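Long-range contact in binding domain (Hc) of Paraclostridial Mosquitocidal Protein 1 (Paraclostridium bifermentans, PDB 6HOX), which targets host nerve cells as the receptor-binding part of a botulinum-like neurotoxin that acts on Anopheles mosquitoes: residues Asp88-Pro98 against Ile219-Ala230. Sequence-based numbering, arbitrary orientation.
Sequences DFTISFWIRVP and IRLDQFNIYQRA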
loop_
_atom_site.group_PDB
_atom_site.type_symbol
_atom_site.label_atom_id
_atom_site.label_comp_id
_atom_site.label_asym_id
_atom_site.label_seq_id
_atom_site.Cartn_x
_atom_site.Cartn_y
_atom_site.Cartn_z
ATOM N N ASP A 88 -3.548 16.463 -24.831
ATOM C CA ASP A 88 -3.033 15.305 -24.085
ATOM C C ASP A 88 -3.203 15.575 -22.582
ATOM O O ASP A 88 -3.187 16.718 -22.150
ATOM C CB ASP A 88 -1.562 15.037 -24.417
ATOM C CG ASP A 88 -1.288 14.760 -25.886
ATOM O OD1 ASP A 88 -2.239 14.379 -26.613
ATOM O OD2 ASP A 88 -0.121 14.935 -26.298
ATOM N N PHE A 89 -3.360 14.527 -21.772
ATOM C CA PHE A 89 -3.379 14.747 -20.321
ATOM C C PHE A 89 -2.966 13.469 -19.581
ATOM O O PHE A 89 -2.916 12.376 -20.174
ATOM C CB PHE A 89 -4.739 15.270 -19.854
ATOM C CG PHE A 89 -5.898 14.334 -20.072
ATOM C CD1 PHE A 89 -6.594 14.335 -21.272
ATOM C CD2 PHE A 89 -6.293 13.455 -19.078
ATOM C CE1 PHE A 89 -7.662 13.473 -21.470
ATOM C CE2 PHE A 89 -7.362 12.597 -19.276
ATOM C CZ PHE A 89 -8.046 12.606 -20.475
ATOM N N THR A 90 -2.628 13.662 -18.300
ATOM C CA THR A 90 -2.353 12.603 -17.362
ATOM C C THR A 90 -3.170 12.843 -16.086
ATOM O O THR A 90 -3.311 13.986 -15.625
ATOM C CB THR A 90 -0.852 12.512 -17.060
ATOM O OG1 THR A 90 -0.219 12.234 -18.309
ATOM C CG2 THR A 90 -0.506 11.441 -16.046
ATOM N N ILE A 91 -3.750 11.751 -15.581
ATOM C CA ILE A 91 -4.360 11.675 -14.291
ATOM C C ILE A 91 -3.508 10.718 -13.442
ATOM O O ILE A 91 -3.226 9.604 -13.877
ATOM C CB ILE A 91 -5.828 11.212 -14.410
ATOM C CG1 ILE A 91 -6.704 12.284 -15.067
ATOM C CG2 ILE A 91 -6.386 10.802 -13.049
ATOM C CD1 ILE A 91 -8.128 11.846 -15.354
ATOM N N SER A 92 -3.125 11.158 -12.239
ATOM C CA SER A 92 -2.467 10.295 -11.235
ATOM C C SER A 92 -3.132 10.469 -9.864
ATOM O O SER A 92 -3.745 11.493 -9.578
ATOM C CB SER A 92 -0.972 10.516 -11.174
ATOM O OG SER A 92 -0.613 11.776 -10.619
ATOM N N PHE A 93 -3.048 9.426 -9.035
ATOM C CA PHE A 93 -3.601 9.478 -7.688
ATOM C C PHE A 93 -3.156 8.264 -6.870
ATOM O O PHE A 93 -2.916 7.127 -7.400
ATOM C CB PHE A 93 -5.135 9.546 -7.717
ATOM C CG PHE A 93 -5.833 8.426 -8.452
ATOM C CD1 PHE A 93 -6.041 8.496 -9.820
ATOM C CD2 PHE A 93 -6.318 7.325 -7.773
ATOM C CE1 PHE A 93 -6.675 7.473 -10.502
ATOM C CE2 PHE A 93 -6.988 6.320 -8.448
ATOM C CZ PHE A 93 -7.150 6.386 -9.814
ATOM N N TRP A 94 -3.071 8.512 -5.558
ATOM C CA TRP A 94 -2.957 7.466 -4.565
ATOM C C TRP A 94 -4.366 7.063 -4.151
ATOM O O TRP A 94 -5.196 7.941 -3.880
ATOM C CB TRP A 94 -2.155 7.954 -3.363
ATOM C CG TRP A 94 -0.678 7.965 -3.589
ATOM C CD1 TRP A 94 0.115 9.043 -3.853
ATOM C CD2 TRP A 94 0.194 6.822 -3.559
ATOM N NE1 TRP A 94 1.422 8.655 -3.970
ATOM C CE2 TRP A 94 1.504 7.299 -3.785
ATOM C CE3 TRP A 94 0.001 5.450 -3.335
ATOM C CZ2 TRP A 94 2.601 6.442 -3.830
ATOM C CZ3 TRP A 94 1.095 4.610 -3.355
ATOM C CH2 TRP A 94 2.375 5.104 -3.596
ATOM N N ILE A 95 -4.605 5.752 -4.091
ATOM C CA ILE A 95 -5.871 5.202 -3.682
ATOM C C ILE A 95 -5.635 4.062 -2.690
ATOM O O ILE A 95 -4.689 3.272 -2.823
ATOM C CB ILE A 95 -6.703 4.744 -4.897
ATOM C CG1 ILE A 95 -8.186 4.647 -4.525
ATOM C CG2 ILE A 95 -6.175 3.451 -5.495
ATOM C CD1 ILE A 95 -9.093 4.309 -5.699
ATOM N N ARG A 96 -6.503 3.997 -1.683
ATOM C CA ARG A 96 -6.561 2.878 -0.783
ATOM C C ARG A 96 -8.014 2.411 -0.722
ATOM O O ARG A 96 -8.873 3.126 -0.198
ATOM C CB ARG A 96 -6.023 3.265 0.597
ATOM C CG ARG A 96 -5.762 2.083 1.521
ATOM C CD ARG A 96 -5.244 2.533 2.867
ATOM N NE ARG A 96 -5.081 1.441 3.820
ATOM C CZ ARG A 96 -4.751 1.605 5.098
ATOM N NH1 ARG A 96 -4.711 2.817 5.623
ATOM N NH2 ARG A 96 -4.485 0.560 5.862
ATOM N N VAL A 97 -8.259 1.245 -1.315
ATOM C CA VAL A 97 -9.543 0.603 -1.387
ATOM C C VAL A 97 -9.585 -0.560 -0.414
ATOM O O VAL A 97 -8.679 -1.394 -0.434
ATOM C CB VAL A 97 -9.808 0.095 -2.811
ATOM C CG1 VAL A 97 -11.155 -0.601 -2.921
ATOM C CG2 VAL A 97 -9.660 1.214 -3.837
ATOM N N PRO A 98 -10.651 -0.702 0.416
ATOM C CA PRO A 98 -10.717 -1.780 1.406
ATOM C C PRO A 98 -10.545 -3.162 0.763
ATOM O O PRO A 98 -10.927 -3.369 -0.384
ATOM C CB PRO A 98 -12.110 -1.614 2.032
ATOM C CG PRO A 98 -12.363 -0.131 1.883
ATOM C CD PRO A 98 -11.828 0.181 0.497
ATOM N N ILE A 219 -13.430 4.961 0.534
ATOM C CA ILE A 219 -12.182 5.019 -0.198
ATOM C C ILE A 219 -11.336 6.137 0.393
ATOM O O ILE A 219 -11.863 7.164 0.781
ATOM C CB ILE A 219 -12.450 5.254 -1.697
ATOM C CG1 ILE A 219 -13.359 4.176 -2.293
ATOM C CG2 ILE A 219 -11.150 5.394 -2.465
ATOM C CD1 ILE A 219 -12.724 2.823 -2.396
ATOM N N ARG A 220 -10.023 5.927 0.435
ATOM C CA ARG A 220 -9.093 6.985 0.772
ATOM C C ARG A 220 -8.325 7.349 -0.497
ATOM O O ARG A 220 -7.877 6.465 -1.250
ATOM C CB ARG A 220 -8.242 6.556 1.973
ATOM C CG ARG A 220 -9.055 6.515 3.258
ATOM C CD ARG A 220 -8.451 5.685 4.368
ATOM N NE ARG A 220 -8.576 4.266 4.128
ATOM C CZ ARG A 220 -8.230 3.324 5.002
ATOM N NH1 ARG A 220 -7.767 3.673 6.195
ATOM N NH2 ARG A 220 -8.366 2.045 4.683
ATOM N N LEU A 221 -8.197 8.658 -0.727
ATOM C CA LEU A 221 -7.739 9.217 -2.005
ATOM C C LEU A 221 -6.808 10.402 -1.723
ATOM O O LEU A 221 -7.148 11.281 -0.928
ATOM C CB LEU A 221 -8.990 9.626 -2.791
ATOM C CG LEU A 221 -8.815 9.978 -4.268
ATOM C CD1 LEU A 221 -8.467 8.744 -5.103
ATOM C CD2 LEU A 221 -10.079 10.648 -4.794
ATOM N N ASP A 222 -5.629 10.415 -2.355
ATOM C CA ASP A 222 -4.645 11.446 -2.104
ATOM C C ASP A 222 -3.868 11.785 -3.385
ATOM O O ASP A 222 -3.598 10.938 -4.221
ATOM C CB ASP A 222 -3.720 11.055 -0.943
ATOM C CG ASP A 222 -2.949 12.244 -0.374
ATOM O OD1 ASP A 222 -3.492 13.377 -0.446
ATOM O OD2 ASP A 222 -1.808 12.044 0.110
ATOM N N GLN A 223 -3.479 13.056 -3.502
ATOM C CA GLN A 223 -2.675 13.556 -4.616
ATOM C C GLN A 223 -3.350 13.172 -5.945
ATOM O O GLN A 223 -2.704 12.594 -6.837
ATOM C CB GLN A 223 -1.238 13.033 -4.545
ATOM C CG GLN A 223 -0.526 13.315 -3.219
ATOM C CD GLN A 223 -0.356 14.796 -2.976
ATOM O OE1 GLN A 223 -0.855 15.355 -2.003
ATOM N NE2 GLN A 223 0.306 15.460 -3.899
ATOM N N PHE A 224 -4.643 13.494 -6.080
ATOM C CA PHE A 224 -5.301 13.339 -7.351
ATOM C C PHE A 224 -4.898 14.528 -8.223
ATOM O O PHE A 224 -5.319 15.676 -7.993
ATOM C CB PHE A 224 -6.812 13.191 -7.213
ATOM C CG PHE A 224 -7.519 12.887 -8.510
ATOM C CD1 PHE A 224 -7.743 13.878 -9.455
ATOM C CD2 PHE A 224 -7.973 11.602 -8.778
ATOM C CE1 PHE A 224 -8.423 13.595 -10.633
ATOM C CE2 PHE A 224 -8.646 11.316 -9.956
ATOM C CZ PHE A 224 -8.863 12.311 -10.883
ATOM N N ASN A 225 -4.022 14.234 -9.180
ATOM C CA ASN A 225 -3.338 15.208 -9.956
ATOM C C ASN A 225 -3.795 15.099 -11.408
ATOM O O ASN A 225 -4.003 13.992 -11.900
ATOM C CB ASN A 225 -1.822 15.036 -9.879
ATOM C CG ASN A 225 -1.273 15.264 -8.491
ATOM O OD1 ASN A 225 -2.008 15.667 -7.588
ATOM N ND2 ASN A 225 0.009 14.972 -8.320
ATOM N N ILE A 226 -3.958 16.259 -12.053
ATOM C CA ILE A 226 -4.130 16.364 -13.516
ATOM C C ILE A 226 -2.951 17.156 -14.083
ATOM O O ILE A 226 -2.588 18.216 -13.568
ATOM C CB ILE A 226 -5.473 17.015 -13.898
ATOM C CG1 ILE A 226 -6.659 16.273 -13.276
ATOM C CG2 ILE A 226 -5.570 17.103 -15.420
ATOM C CD1 ILE A 226 -7.966 17.017 -13.337
ATOM N N TYR A 227 -2.355 16.607 -15.139
ATOM C CA TYR A 227 -1.257 17.204 -15.855
ATOM C C TYR A 227 -1.723 17.441 -17.289
ATOM O O TYR A 227 -2.475 16.613 -17.831
ATOM C CB TYR A 227 -0.017 16.307 -15.897
ATOM C CG TYR A 227 0.523 15.878 -14.560
ATOM C CD1 TYR A 227 -0.061 14.836 -13.848
ATOM C CD2 TYR A 227 1.635 16.490 -14.008
ATOM C CE1 TYR A 227 0.430 14.439 -12.610
ATOM C CE2 TYR A 227 2.146 16.097 -12.781
ATOM C CZ TYR A 227 1.532 15.079 -12.074
ATOM O OH TYR A 227 2.023 14.706 -10.867
ATOM N N GLN A 228 -1.226 18.531 -17.890
ATOM C CA GLN A 228 -1.658 18.982 -19.216
ATOM C C GLN A 228 -0.736 18.404 -20.298
ATOM O O GLN A 228 -0.588 18.987 -21.359
ATOM C CB GLN A 228 -1.681 20.514 -19.269
ATOM C CG GLN A 228 -0.290 21.141 -19.252
ATOM C CD GLN A 228 -0.324 22.639 -19.062
ATOM O OE1 GLN A 228 -1.357 23.288 -19.239
ATOM N NE2 GLN A 228 0.824 23.201 -18.714
ATOM N N ARG A 229 -0.145 17.240 -20.024
ATOM C CA ARG A 229 0.647 16.483 -20.976
ATOM C C ARG A 229 0.447 14.994 -20.667
ATOM O O ARG A 229 0.080 14.646 -19.544
ATOM C CB ARG A 229 2.122 16.889 -20.831
ATOM C CG ARG A 229 3.042 16.332 -21.905
ATOM C CD ARG A 229 4.404 17.000 -21.888
ATOM N NE ARG A 229 5.102 16.810 -20.622
ATOM C CZ ARG A 229 5.810 15.734 -20.302
ATOM N NH1 ARG A 229 5.737 14.642 -21.045
ATOM N NH2 ARG A 229 6.592 15.753 -19.240
ATOM N N ALA A 230 0.687 14.140 -21.665
ATOM C CA ALA A 230 0.709 12.691 -21.499
ATOM C C ALA A 230 2.125 12.269 -21.112
ATOM O O ALA A 230 3.009 12.371 -21.935
ATOM C CB ALA A 230 0.296 12.006 -22.777
HETATM O O HOH W 1 -0.321 11.406 -7.827
HETATM O O HOH W 2 -10.084 2.912 2.307
#
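T90, S92, W94 and R96 form antiparallel hydrogen-bonded pairs with Y227, N225, D222 and R220, joining two neighbouring strands, whose axes approach to 4.6 Å and run antiparallel at 177°, in the concanavalin-like β-sandwich of the toxin's N-terminal receptor-binding subdomain. Strand 167-174 continues the sheet beyond residues 89-96. Between S92 and W94 the register slips by one at a β bulge in which Q223, with left-handed backbone angles, is the extra residue; with F224 it faces L29 on strand 25-32 as a G1 bulge. Water 1 spans the irregularity, donating to Q223 O and hydrogen-bonding S92 OG. On the face carrying I91, F93 and I95, the sheet packs against strand 122-128. Here F93 and F224 set their rings nearly parallel but offset, with little overlap and centroids 5.5 Å from each other. I91 CG2 meets F224 CZ at 3.6 Å, L221 CD1 reaches F93 CD2 at 3.7 Å, and I95 CG1 touches I219 CG2. On the opposite face, S92 OG lies at the edge of the Y227 ring, near its plane, 3.5 Å from CE1. T90 OG1 donates to R229 O (2.7 Å), approaching in the carbonyl plane at a lone pair, and also bonds L231 N, fastening the chain where it leaves the strand. At the far end the guanidinium groups of R96 and R220 lie flat on each other, planes 8° apart. The extended R96 chain runs alongside R220, which bends at chi3 (-74°) to bring its group over. R96 NE donates a hydrogen bond to N164 O, and D441, in the C-terminal subdomain, forms a salt bridge with R220 NH2 that probably offsets the like charges. Water 2 closes this end, accepting from R220 NE at 2.7 Å and donating to R96 O.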